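PDB 2FI1: hydrolase, haloacid dehalogenase-like family from Streptococcus pneumoniae, which probably hydrolyses a phosphorylated or similar substrate at a metal-dependent active site, as in other haloacid dehalogenase-like hydrolases. Local coordinates for residues P81-E92 / I114-Y123. Residues are numbered along the deposited sequence; the frame is centred on the assembly and turned at random.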
# COMPACT_ATOMS: atom_id res chain seq x y z
N PRO A 81 -7.32 5.31 -8.65
CA PRO A 81 -6.57 4.23 -8.02
C PRO A 81 -7.48 3.07 -7.63
O PRO A 81 -8.69 3.24 -7.47
CB PRO A 81 -5.95 4.89 -6.77
CG PRO A 81 -6.15 6.37 -6.94
CD PRO A 81 -7.33 6.54 -7.83
N ILE A 82 -6.89 1.89 -7.49
CA ILE A 82 -7.62 0.66 -7.22
C ILE A 82 -7.20 0.11 -5.86
O ILE A 82 -6.03 -0.19 -5.66
CB ILE A 82 -7.35 -0.37 -8.34
CG1 ILE A 82 -7.83 0.19 -9.68
CG2 ILE A 82 -8.04 -1.70 -8.06
CD1 ILE A 82 -7.43 -0.62 -10.88
N LEU A 83 -8.14 -0.01 -4.94
CA LEU A 83 -7.88 -0.66 -3.65
C LEU A 83 -7.87 -2.17 -3.82
O LEU A 83 -8.44 -2.69 -4.79
CB LEU A 83 -8.97 -0.29 -2.63
CG LEU A 83 -9.11 1.19 -2.29
CD1 LEU A 83 -10.32 1.37 -1.37
CD2 LEU A 83 -7.84 1.72 -1.65
N PHE A 84 -7.27 -2.89 -2.88
CA PHE A 84 -7.49 -4.33 -2.84
C PHE A 84 -8.96 -4.61 -2.59
O PHE A 84 -9.65 -3.83 -1.92
CB PHE A 84 -6.59 -5.00 -1.81
CG PHE A 84 -5.19 -5.21 -2.30
CD1 PHE A 84 -4.91 -6.25 -3.17
CD2 PHE A 84 -4.18 -4.35 -1.96
CE1 PHE A 84 -3.63 -6.43 -3.65
CE2 PHE A 84 -2.91 -4.52 -2.44
CZ PHE A 84 -2.63 -5.57 -3.27
N GLU A 85 -9.46 -5.71 -3.14
CA GLU A 85 -10.87 -6.06 -3.01
C GLU A 85 -11.23 -6.20 -1.54
O GLU A 85 -10.54 -6.89 -0.82
CB GLU A 85 -11.16 -7.38 -3.72
CG GLU A 85 -12.63 -7.73 -3.80
CD GLU A 85 -13.43 -6.73 -4.61
OE1 GLU A 85 -12.92 -6.29 -5.66
OE2 GLU A 85 -14.55 -6.38 -4.19
N GLY A 86 -12.29 -5.52 -1.12
CA GLY A 86 -12.80 -5.68 0.24
C GLY A 86 -12.21 -4.74 1.28
O GLY A 86 -12.58 -4.81 2.44
N VAL A 87 -11.32 -3.84 0.87
CA VAL A 87 -10.71 -2.91 1.83
C VAL A 87 -11.72 -2.05 2.58
O VAL A 87 -11.69 -1.99 3.81
CB VAL A 87 -9.64 -2.03 1.14
CG1 VAL A 87 -9.31 -0.79 1.96
CG2 VAL A 87 -8.39 -2.85 0.91
N SER A 88 -12.60 -1.36 1.87
CA SER A 88 -13.47 -0.40 2.55
C SER A 88 -14.41 -1.10 3.54
O SER A 88 -14.65 -0.59 4.64
CB SER A 88 -14.21 0.48 1.55
OG SER A 88 -15.07 -0.26 0.73
N ASP A 89 -14.89 -2.29 3.19
CA ASP A 89 -15.74 -3.06 4.11
C ASP A 89 -14.99 -3.49 5.37
O ASP A 89 -15.56 -3.55 6.45
CB ASP A 89 -16.30 -4.31 3.44
CG ASP A 89 -17.42 -4.02 2.46
OD1 ASP A 89 -18.15 -3.01 2.62
OD2 ASP A 89 -17.62 -4.86 1.54
N LEU A 90 -13.71 -3.85 5.24
CA LEU A 90 -12.94 -4.24 6.41
C LEU A 90 -12.69 -3.05 7.31
O LEU A 90 -12.82 -3.15 8.53
CB LEU A 90 -11.62 -4.94 6.02
CG LEU A 90 -10.73 -5.33 7.20
CD1 LEU A 90 -11.47 -6.23 8.18
CD2 LEU A 90 -9.46 -6.02 6.72
N LEU A 91 -12.31 -1.92 6.72
CA LEU A 91 -12.12 -0.71 7.51
C LEU A 91 -13.40 -0.38 8.29
O LEU A 91 -13.36 -0.04 9.47
CB LEU A 91 -11.70 0.46 6.62
CG LEU A 91 -10.35 0.29 5.93
CD1 LEU A 91 -10.09 1.48 5.01
CD2 LEU A 91 -9.19 0.14 6.90
N GLU A 92 -14.55 -0.53 7.63
CA GLU A 92 -15.83 -0.24 8.28
C GLU A 92 -16.15 -1.21 9.42
O GLU A 92 -16.56 -0.78 10.50
CB GLU A 92 -16.96 -0.24 7.27
CG GLU A 92 -18.31 0.23 7.82
CD GLU A 92 -18.29 1.63 8.42
OE1 GLU A 92 -17.39 2.44 8.09
OE2 GLU A 92 -19.18 1.93 9.24
N ILE A 114 -4.55 10.17 -2.84
CA ILE A 114 -4.96 8.79 -3.09
C ILE A 114 -6.08 8.37 -2.13
O ILE A 114 -7.03 7.72 -2.55
CB ILE A 114 -3.76 7.82 -2.95
CG1 ILE A 114 -2.70 8.14 -4.01
CG2 ILE A 114 -4.20 6.36 -3.04
CD1 ILE A 114 -3.13 7.89 -5.44
N LEU A 115 -5.96 8.74 -0.86
CA LEU A 115 -6.99 8.40 0.13
C LEU A 115 -8.32 9.08 -0.18
O LEU A 115 -9.39 8.52 0.09
CB LEU A 115 -6.51 8.79 1.52
CG LEU A 115 -5.22 8.13 2.00
CD1 LEU A 115 -4.87 8.60 3.41
CD2 LEU A 115 -5.34 6.62 1.96
N GLU A 116 -8.28 10.28 -0.73
CA GLU A 116 -9.49 10.98 -1.16
C GLU A 116 -10.11 10.31 -2.39
O GLU A 116 -11.32 10.05 -2.43
CB GLU A 116 -9.18 12.44 -1.47
CG GLU A 116 -8.84 13.30 -0.27
CD GLU A 116 -9.96 13.42 0.74
OE1 GLU A 116 -11.14 13.27 0.36
OE2 GLU A 116 -9.66 13.70 1.91
N LYS A 117 -9.29 10.02 -3.39
CA LYS A 117 -9.79 9.43 -4.62
C LYS A 117 -10.41 8.06 -4.39
O LYS A 117 -11.35 7.67 -5.10
CB LYS A 117 -8.68 9.32 -5.67
CG LYS A 117 -8.29 10.65 -6.29
CD LYS A 117 -7.30 10.43 -7.42
CE LYS A 117 -5.95 10.99 -7.10
NZ LYS A 117 -5.99 12.48 -7.21
N THR A 118 -9.89 7.32 -3.42
CA THR A 118 -10.41 5.98 -3.09
C THR A 118 -11.44 6.00 -1.96
O THR A 118 -11.92 4.94 -1.53
CB THR A 118 -9.27 5.02 -2.72
OG1 THR A 118 -8.55 5.54 -1.60
CG2 THR A 118 -8.32 4.82 -3.89
N SER A 119 -11.79 7.19 -1.48
CA SER A 119 -12.83 7.37 -0.46
C SER A 119 -12.57 6.58 0.82
O SER A 119 -13.50 6.06 1.43
CB SER A 119 -14.21 7.04 -1.04
OG SER A 119 -14.47 7.86 -2.16
N ILE A 120 -11.31 6.50 1.23
CA ILE A 120 -11.00 5.94 2.56
C ILE A 120 -10.33 6.94 3.51
O ILE A 120 -10.00 6.58 4.63
CB ILE A 120 -10.21 4.62 2.47
CG1 ILE A 120 -8.86 4.82 1.77
CG2 ILE A 120 -11.05 3.55 1.78
CD1 ILE A 120 -7.93 3.62 1.88
N ALA A 121 -10.19 8.20 3.11
CA ALA A 121 -9.58 9.20 3.98
C ALA A 121 -10.29 9.30 5.33
O ALA A 121 -9.66 9.49 6.38
CB ALA A 121 -9.56 10.56 3.30
N ALA A 122 -11.61 9.15 5.30
CA ALA A 122 -12.43 9.28 6.50
C ALA A 122 -12.10 8.26 7.58
O ALA A 122 -12.45 8.47 8.74
CB ALA A 122 -13.91 9.19 6.14
N TYR A 123 -11.42 7.17 7.23
CA TYR A 123 -11.11 6.14 8.21
C TYR A 123 -9.95 6.46 9.14
O TYR A 123 -9.87 5.87 10.21
CB TYR A 123 -10.87 4.79 7.53
CG TYR A 123 -12.16 4.16 7.10
CD1 TYR A 123 -13.03 3.64 8.05
CD2 TYR A 123 -12.57 4.16 5.77
CE1 TYR A 123 -14.24 3.10 7.68
CE2 TYR A 123 -13.80 3.61 5.39
CZ TYR A 123 -14.62 3.10 6.36
OH TYR A 123 -15.83 2.59 5.98
O HOH W 1 -10.54 5.19 -6.94
O HOH W 2 -16.96 1.49 3.80
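The Y123 ring leaves the chain with CG anti to its carbonyl carbon; chi1 (-76°) carries the ring toward L91, and the second torsion turns one face to it. E92 turns CG anti to its own nitrogen and bends at chi2 (58°), bringing its carboxylate back to the same tyrosine. L91 CB sits almost on the ring normal, 3.6 Å from the Y123 centroid, in a CH-pi contact. L91 CD1 also touches the ring at CD2. Y123 OH donates to E92 OE1 at 2.6 Å. It meets the anti side of the carboxylate, whose plane is turned 63° from the ring. A water donates to Y123 OH and, weakly, to S88 O. The hydroxyl thus donates to the carboxylate and accepts from the water.

Next along the contact, I120 CG2 packs against two leucine methyls, L83 CD1 at 3.9 Å and L91 CD1 at 4.0 Å. L83 CD2 lies against T118 CB. T118 CG2 meets P81 CB at 3.7 Å. T118 OG1 hydrogen-bonds to I114 O at 2.8 Å, which holds the side-chain rotation. T118 N reaches the same oxygen from the opposite face of its plane, so I114 O has two donors. P81 CG touches I114 CD1, and P81 CD rests on K117 CB. A second water links P81 O to K117 O.

S119 has positive phi and ends helix 110-117 in a Schellman motif. The chain then turns into strand 124-128. The contact joins this helix end and turn to loop 81-86 and the first turns of helix 87-96, packing beside the parallel sheet of the Rossmann-like core domain typical of the haloacid dehalogenase fold.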